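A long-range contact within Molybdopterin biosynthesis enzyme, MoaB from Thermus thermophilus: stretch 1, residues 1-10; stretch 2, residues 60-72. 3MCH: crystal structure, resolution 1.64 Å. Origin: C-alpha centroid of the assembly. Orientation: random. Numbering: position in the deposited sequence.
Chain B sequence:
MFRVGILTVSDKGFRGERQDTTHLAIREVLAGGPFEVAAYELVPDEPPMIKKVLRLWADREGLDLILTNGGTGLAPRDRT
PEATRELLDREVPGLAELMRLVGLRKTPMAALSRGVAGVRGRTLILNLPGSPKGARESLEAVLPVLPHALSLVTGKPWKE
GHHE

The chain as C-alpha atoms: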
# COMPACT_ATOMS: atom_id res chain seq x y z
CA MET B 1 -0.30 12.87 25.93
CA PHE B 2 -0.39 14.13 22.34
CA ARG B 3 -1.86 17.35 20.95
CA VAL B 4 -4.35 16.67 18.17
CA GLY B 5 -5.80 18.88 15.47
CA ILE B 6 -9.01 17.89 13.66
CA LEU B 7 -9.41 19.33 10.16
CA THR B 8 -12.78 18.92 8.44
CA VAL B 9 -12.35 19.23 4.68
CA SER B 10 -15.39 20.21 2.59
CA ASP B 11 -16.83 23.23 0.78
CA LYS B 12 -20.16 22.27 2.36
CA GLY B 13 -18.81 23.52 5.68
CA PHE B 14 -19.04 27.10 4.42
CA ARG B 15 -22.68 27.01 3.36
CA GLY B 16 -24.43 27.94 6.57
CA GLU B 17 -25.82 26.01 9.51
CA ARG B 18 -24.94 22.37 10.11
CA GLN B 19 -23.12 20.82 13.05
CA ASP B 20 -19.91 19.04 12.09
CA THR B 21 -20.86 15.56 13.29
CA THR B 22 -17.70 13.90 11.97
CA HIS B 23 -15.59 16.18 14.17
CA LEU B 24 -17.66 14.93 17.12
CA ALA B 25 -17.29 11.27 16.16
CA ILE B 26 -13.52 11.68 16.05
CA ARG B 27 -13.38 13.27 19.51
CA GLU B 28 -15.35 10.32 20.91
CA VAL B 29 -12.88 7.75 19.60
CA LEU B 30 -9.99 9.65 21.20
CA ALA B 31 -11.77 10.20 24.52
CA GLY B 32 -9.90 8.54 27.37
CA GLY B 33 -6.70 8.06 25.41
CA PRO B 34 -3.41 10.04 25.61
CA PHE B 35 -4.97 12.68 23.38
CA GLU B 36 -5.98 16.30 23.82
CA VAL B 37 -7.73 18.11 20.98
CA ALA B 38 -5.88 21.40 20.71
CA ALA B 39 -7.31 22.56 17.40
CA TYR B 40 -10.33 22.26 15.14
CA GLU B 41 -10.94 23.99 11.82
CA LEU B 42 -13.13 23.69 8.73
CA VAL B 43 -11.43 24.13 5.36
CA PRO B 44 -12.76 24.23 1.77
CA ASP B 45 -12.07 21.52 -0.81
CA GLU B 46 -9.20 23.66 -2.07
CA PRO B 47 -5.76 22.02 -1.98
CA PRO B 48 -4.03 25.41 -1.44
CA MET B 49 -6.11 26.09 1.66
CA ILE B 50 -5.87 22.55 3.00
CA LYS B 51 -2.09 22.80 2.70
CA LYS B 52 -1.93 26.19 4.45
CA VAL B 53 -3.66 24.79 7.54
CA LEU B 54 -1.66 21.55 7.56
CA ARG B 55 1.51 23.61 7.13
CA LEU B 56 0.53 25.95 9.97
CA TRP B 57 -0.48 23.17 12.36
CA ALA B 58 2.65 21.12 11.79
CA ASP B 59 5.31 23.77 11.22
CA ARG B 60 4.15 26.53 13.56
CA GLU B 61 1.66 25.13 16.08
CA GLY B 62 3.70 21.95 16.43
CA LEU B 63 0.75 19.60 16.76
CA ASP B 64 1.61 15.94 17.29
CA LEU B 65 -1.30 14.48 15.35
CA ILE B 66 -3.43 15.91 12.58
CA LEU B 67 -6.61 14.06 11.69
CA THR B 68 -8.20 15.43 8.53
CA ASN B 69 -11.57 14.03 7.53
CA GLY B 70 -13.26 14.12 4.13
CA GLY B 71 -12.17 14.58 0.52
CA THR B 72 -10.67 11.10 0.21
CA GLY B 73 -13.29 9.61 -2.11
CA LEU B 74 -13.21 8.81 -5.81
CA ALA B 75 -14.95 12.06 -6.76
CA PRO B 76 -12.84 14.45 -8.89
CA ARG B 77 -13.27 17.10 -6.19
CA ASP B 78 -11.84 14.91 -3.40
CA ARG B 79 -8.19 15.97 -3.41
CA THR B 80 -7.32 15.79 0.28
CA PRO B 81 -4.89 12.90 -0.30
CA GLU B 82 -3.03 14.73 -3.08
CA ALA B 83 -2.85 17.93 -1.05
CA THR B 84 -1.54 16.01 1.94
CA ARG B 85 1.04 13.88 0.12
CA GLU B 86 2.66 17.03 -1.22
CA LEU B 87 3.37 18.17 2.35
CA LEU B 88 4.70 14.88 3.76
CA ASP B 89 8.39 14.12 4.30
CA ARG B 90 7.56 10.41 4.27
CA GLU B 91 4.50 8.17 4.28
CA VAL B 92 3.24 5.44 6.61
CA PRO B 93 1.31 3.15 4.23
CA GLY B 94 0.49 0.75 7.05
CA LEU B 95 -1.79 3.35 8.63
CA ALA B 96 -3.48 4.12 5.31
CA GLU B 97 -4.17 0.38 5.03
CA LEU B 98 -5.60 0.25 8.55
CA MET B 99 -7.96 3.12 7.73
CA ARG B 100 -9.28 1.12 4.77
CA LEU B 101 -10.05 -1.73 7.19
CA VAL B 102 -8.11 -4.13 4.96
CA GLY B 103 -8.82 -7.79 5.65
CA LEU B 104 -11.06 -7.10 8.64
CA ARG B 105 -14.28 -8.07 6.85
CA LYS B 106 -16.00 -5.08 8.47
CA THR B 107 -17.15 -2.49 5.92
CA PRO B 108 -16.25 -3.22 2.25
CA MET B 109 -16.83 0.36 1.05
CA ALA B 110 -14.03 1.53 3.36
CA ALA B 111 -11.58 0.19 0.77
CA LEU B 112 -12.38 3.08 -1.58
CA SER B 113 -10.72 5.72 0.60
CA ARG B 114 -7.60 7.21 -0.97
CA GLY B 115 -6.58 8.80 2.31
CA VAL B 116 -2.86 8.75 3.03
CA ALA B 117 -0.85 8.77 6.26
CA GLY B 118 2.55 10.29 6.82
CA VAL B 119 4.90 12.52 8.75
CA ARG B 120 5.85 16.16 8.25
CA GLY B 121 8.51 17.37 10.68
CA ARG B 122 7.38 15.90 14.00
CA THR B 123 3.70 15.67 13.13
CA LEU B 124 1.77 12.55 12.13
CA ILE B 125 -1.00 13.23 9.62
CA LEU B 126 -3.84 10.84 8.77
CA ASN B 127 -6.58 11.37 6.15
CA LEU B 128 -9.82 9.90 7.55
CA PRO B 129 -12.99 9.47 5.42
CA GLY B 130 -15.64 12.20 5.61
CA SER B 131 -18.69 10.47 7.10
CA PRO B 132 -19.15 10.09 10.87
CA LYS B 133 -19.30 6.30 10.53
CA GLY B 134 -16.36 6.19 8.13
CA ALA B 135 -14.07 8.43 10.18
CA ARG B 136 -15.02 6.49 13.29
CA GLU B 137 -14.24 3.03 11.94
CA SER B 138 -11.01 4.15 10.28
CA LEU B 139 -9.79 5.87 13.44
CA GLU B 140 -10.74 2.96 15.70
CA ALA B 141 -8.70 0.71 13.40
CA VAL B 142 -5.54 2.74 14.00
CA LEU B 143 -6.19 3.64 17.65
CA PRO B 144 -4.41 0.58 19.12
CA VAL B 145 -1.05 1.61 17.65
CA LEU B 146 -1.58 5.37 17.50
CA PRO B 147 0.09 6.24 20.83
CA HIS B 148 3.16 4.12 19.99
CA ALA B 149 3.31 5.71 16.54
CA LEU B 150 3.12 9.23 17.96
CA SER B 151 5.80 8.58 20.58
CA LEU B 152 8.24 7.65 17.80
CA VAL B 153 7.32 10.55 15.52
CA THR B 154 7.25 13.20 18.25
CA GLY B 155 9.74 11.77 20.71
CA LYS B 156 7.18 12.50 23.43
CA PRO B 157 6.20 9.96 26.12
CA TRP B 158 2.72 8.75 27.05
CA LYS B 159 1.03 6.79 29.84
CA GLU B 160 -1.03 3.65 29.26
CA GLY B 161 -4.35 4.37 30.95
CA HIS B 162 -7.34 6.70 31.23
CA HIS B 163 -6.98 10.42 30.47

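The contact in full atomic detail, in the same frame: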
# COMPACT_ATOMS: atom_id res chain seq x y z
N MET B 1 0.72 11.84 26.27
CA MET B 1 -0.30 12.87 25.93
C MET B 1 0.12 13.61 24.66
O MET B 1 1.17 14.27 24.62
CB MET B 1 -0.46 13.86 27.09
CG MET B 1 -1.57 14.87 26.90
SD MET B 1 -3.14 14.08 26.50
CE MET B 1 -3.51 13.25 28.06
N PHE B 2 -0.70 13.51 23.62
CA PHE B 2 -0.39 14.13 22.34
C PHE B 2 -1.44 15.15 21.90
O PHE B 2 -2.64 14.90 22.02
CB PHE B 2 -0.25 13.04 21.27
CG PHE B 2 0.74 11.98 21.64
CD1 PHE B 2 2.11 12.24 21.61
CD2 PHE B 2 0.30 10.72 22.06
CE1 PHE B 2 3.03 11.27 22.00
CE2 PHE B 2 1.22 9.74 22.45
CZ PHE B 2 2.58 10.02 22.42
N ARG B 3 -0.98 16.29 21.40
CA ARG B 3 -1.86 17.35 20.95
C ARG B 3 -2.38 17.02 19.56
O ARG B 3 -1.60 16.78 18.64
CB ARG B 3 -1.12 18.68 20.94
CG ARG B 3 -0.64 19.08 22.33
CD ARG B 3 0.33 20.23 22.28
NE ARG B 3 -0.27 21.44 21.75
CZ ARG B 3 0.28 22.20 20.82
NH1 ARG B 3 1.46 21.87 20.30
NH2 ARG B 3 -0.34 23.29 20.40
N VAL B 4 -3.70 17.02 19.42
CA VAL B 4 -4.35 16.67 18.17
C VAL B 4 -5.13 17.81 17.54
O VAL B 4 -5.77 18.59 18.23
CB VAL B 4 -5.35 15.50 18.40
CG1 VAL B 4 -5.99 15.07 17.08
CG2 VAL B 4 -4.63 14.34 19.05
N GLY B 5 -5.06 17.88 16.21
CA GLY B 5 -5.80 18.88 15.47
C GLY B 5 -6.77 18.12 14.57
O GLY B 5 -6.38 17.12 13.95
N ILE B 6 -8.02 18.55 14.51
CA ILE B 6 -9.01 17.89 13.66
C ILE B 6 -9.37 18.87 12.55
O ILE B 6 -9.85 19.97 12.82
CB ILE B 6 -10.28 17.51 14.47
CG1 ILE B 6 -9.90 16.52 15.58
CG2 ILE B 6 -11.33 16.89 13.55
CD1 ILE B 6 -9.22 15.19 15.15
N LEU B 7 -9.12 18.48 11.31
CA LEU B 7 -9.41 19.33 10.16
C LEU B 7 -10.51 18.74 9.29
O LEU B 7 -10.31 17.70 8.65
CB LEU B 7 -8.15 19.53 9.32
CG LEU B 7 -8.30 20.42 8.08
CD1 LEU B 7 -8.72 21.82 8.52
CD2 LEU B 7 -6.99 20.47 7.32
N THR B 8 -11.66 19.39 9.25
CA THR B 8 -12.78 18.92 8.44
C THR B 8 -12.73 19.58 7.07
O THR B 8 -12.93 20.79 6.93
CB THR B 8 -14.13 19.21 9.13
OG1 THR B 8 -14.20 18.45 10.34
CG2 THR B 8 -15.29 18.81 8.23
N VAL B 9 -12.46 18.76 6.05
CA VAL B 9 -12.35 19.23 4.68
C VAL B 9 -13.59 19.06 3.81
O VAL B 9 -14.00 17.94 3.50
CB VAL B 9 -11.24 18.44 3.92
CG1 VAL B 9 -11.08 18.99 2.51
CG2 VAL B 9 -9.92 18.53 4.69
N SER B 10 -14.19 20.19 3.44
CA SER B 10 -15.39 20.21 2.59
C SER B 10 -15.75 21.66 2.29
O SER B 10 -15.44 22.56 3.07
CB SER B 10 -16.49 19.41 3.27
OG SER B 10 -17.72 19.59 2.57
N ARG B 60 4.20 25.50 12.53
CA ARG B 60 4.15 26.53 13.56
C ARG B 60 3.53 26.12 14.89
O ARG B 60 4.13 26.34 15.94
CB ARG B 60 3.44 27.78 13.03
CG ARG B 60 3.53 28.95 13.98
CD ARG B 60 3.16 30.25 13.29
NE ARG B 60 1.76 30.27 12.88
CZ ARG B 60 1.23 31.21 12.12
NH1 ARG B 60 -0.06 31.17 11.79
NH2 ARG B 60 1.99 32.20 11.66
N GLU B 61 2.33 25.55 14.85
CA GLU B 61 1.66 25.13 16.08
C GLU B 61 2.33 23.92 16.73
O GLU B 61 2.22 23.72 17.94
CB GLU B 61 0.19 24.82 15.81
CG GLU B 61 -0.61 25.98 15.24
CD GLU B 61 -0.43 27.27 16.02
OE1 GLU B 61 -0.44 27.22 17.27
OE2 GLU B 61 -0.29 28.34 15.39
N GLY B 62 3.01 23.12 15.92
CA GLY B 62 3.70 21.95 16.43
C GLY B 62 2.81 20.83 16.94
O GLY B 62 3.17 20.13 17.88
N LEU B 63 1.64 20.66 16.33
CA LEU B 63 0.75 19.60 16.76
C LEU B 63 1.41 18.24 16.54
O LEU B 63 2.24 18.08 15.65
CB LEU B 63 -0.58 19.66 16.01
CG LEU B 63 -1.40 20.94 16.22
CD1 LEU B 63 -2.69 20.83 15.43
CD2 LEU B 63 -1.70 21.15 17.70
N ASP B 64 1.04 17.27 17.37
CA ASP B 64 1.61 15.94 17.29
C ASP B 64 0.86 15.07 16.28
O ASP B 64 1.46 14.28 15.56
CB ASP B 64 1.56 15.27 18.66
CG ASP B 64 2.28 16.09 19.72
OD1 ASP B 64 3.42 16.53 19.45
OD2 ASP B 64 1.72 16.28 20.82
N LEU B 65 -0.45 15.24 16.25
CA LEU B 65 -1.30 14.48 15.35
C LEU B 65 -2.30 15.36 14.64
O LEU B 65 -2.93 16.22 15.25
CB LEU B 65 -2.07 13.41 16.13
CG LEU B 65 -3.09 12.58 15.35
CD1 LEU B 65 -2.37 11.61 14.41
CD2 LEU B 65 -3.98 11.80 16.31
N ILE B 66 -2.44 15.17 13.33
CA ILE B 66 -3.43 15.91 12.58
C ILE B 66 -4.34 14.89 11.92
O ILE B 66 -3.88 14.05 11.14
CB ILE B 66 -2.83 16.80 11.49
CG1 ILE B 66 -1.98 17.90 12.12
CG2 ILE B 66 -3.95 17.40 10.63
CD1 ILE B 66 -1.06 18.64 11.15
N LEU B 67 -5.62 14.95 12.27
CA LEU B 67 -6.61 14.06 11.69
C LEU B 67 -7.51 14.89 10.78
O LEU B 67 -8.31 15.70 11.25
CB LEU B 67 -7.46 13.41 12.79
CG LEU B 67 -6.71 12.53 13.79
CD1 LEU B 67 -7.65 12.08 14.91
CD2 LEU B 67 -6.13 11.32 13.07
N THR B 68 -7.34 14.72 9.47
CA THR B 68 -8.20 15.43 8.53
C THR B 68 -9.32 14.44 8.28
O THR B 68 -9.15 13.23 8.49
CB THR B 68 -7.51 15.75 7.17
OG1 THR B 68 -7.31 14.53 6.43
CG2 THR B 68 -6.17 16.44 7.39
N ASN B 69 -10.48 14.92 7.86
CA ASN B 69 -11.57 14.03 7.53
C ASN B 69 -12.28 14.59 6.31
O ASN B 69 -12.49 15.80 6.21
CB ASN B 69 -12.54 13.87 8.72
CG ASN B 69 -13.35 15.12 9.01
OD1 ASN B 69 -14.30 15.44 8.30
ND2 ASN B 69 -12.96 15.85 10.05
N GLY B 70 -12.59 13.71 5.36
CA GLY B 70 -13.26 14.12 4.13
C GLY B 70 -12.35 14.36 2.94
O GLY B 70 -11.14 14.58 3.10
N GLY B 71 -12.93 14.33 1.74
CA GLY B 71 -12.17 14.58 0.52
C GLY B 71 -11.24 13.46 0.10
O GLY B 71 -10.27 13.70 -0.62
N THR B 72 -11.52 12.24 0.54
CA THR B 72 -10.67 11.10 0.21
C THR B 72 -11.36 10.12 -0.74
O THR B 72 -10.82 9.05 -1.03
CB THR B 72 -10.26 10.31 1.47
OG1 THR B 72 -11.42 9.70 2.05
CG2 THR B 72 -9.61 11.24 2.49
O HOH W 1 2.98 19.00 20.75
O HOH W 2 -15.41 16.46 5.66

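Parallel β-strands lie close enough for their backbones to bond, and the side chains must then fit the relief this creates. The pairing of residues 2-9 with 65-69 in MoaB is a compact example. The strands run in the same direction, 18° apart, and their axes approach to 4.6 Å. Hydrogen bonds zigzag between them in the staggered pattern typical of parallel sheets: Gly5 N donates to Leu65 O (2.9 Å), Leu67 N to Gly5 O (2.8 Å), Leu7 N to Leu67 O (2.9 Å), Asn69 N to Leu7 O (2.9 Å) and Val9 N to Asn69 O (3.0 Å). Alternate residues of each strand thus serve the ladder, while those between turn CA-H groups toward the same carbonyls, as where Val4 CA lies 3.3 Å from Leu65 O.

Because paired residues share a face, side chains meet in register. On one face Val4, Ile6, Leu65 and Leu67 form a continuous apolar surface. Val4 straddles two neighbours, its CG2 lying 3.8 Å from Leu65 CD2 and its CG1 4.1 Å from Leu67 CD1. Ile6, with both chi angles m, brings CD1 to within 3.4 Å of Leu67 CB, a snug fit. Further along this face the chemistry turns polar: Asn69 ND2 donates to Thr8 OG1 at 2.9 Å, the p rotamer of Asn69 carrying its amide toward the neighbouring strand.

The other face shows the clearest hollow. Gly5 has no side chain, and Leu63 CD1 occupies the space, 3.7 Å from Gly5 CA; a CB on Gly5 would sit just 2.5 Å from that methyl. Beyond this, Leu7 CD2 meets Thr68 CG2 at 4.1 Å. Glycine matters again at Gly70, where a CB would come within 2.7 Å of Val9 O and would also be jammed against the preceding carbonyl.

At the start of the ladder, Asp64 points toward the first strand and accepts a hydrogen bond from Arg3 N at OD2 (2.8 Å), so a carboxylate takes the place a backbone carbonyl might fill. Arg3 O in turn receives both Asp64 N (3.0 Å) and Leu65 N (3.1 Å). The Arg3 side chain reaches back over the turn: NH1 donates to Glu61 O at 3.1 Å, and Leu63 CD2 lies over one face of the guanidinium, 3.7 Å from NH2. Leu63 therefore packs twice, CD1 filling the space over Gly5 and CD2 lying against one face of the Arg3 guanidinium. A water accepts from Arg3 NH1 (3.3 Å) and donates to Gly62 O (3.1 Å), linking the side chain to the loop.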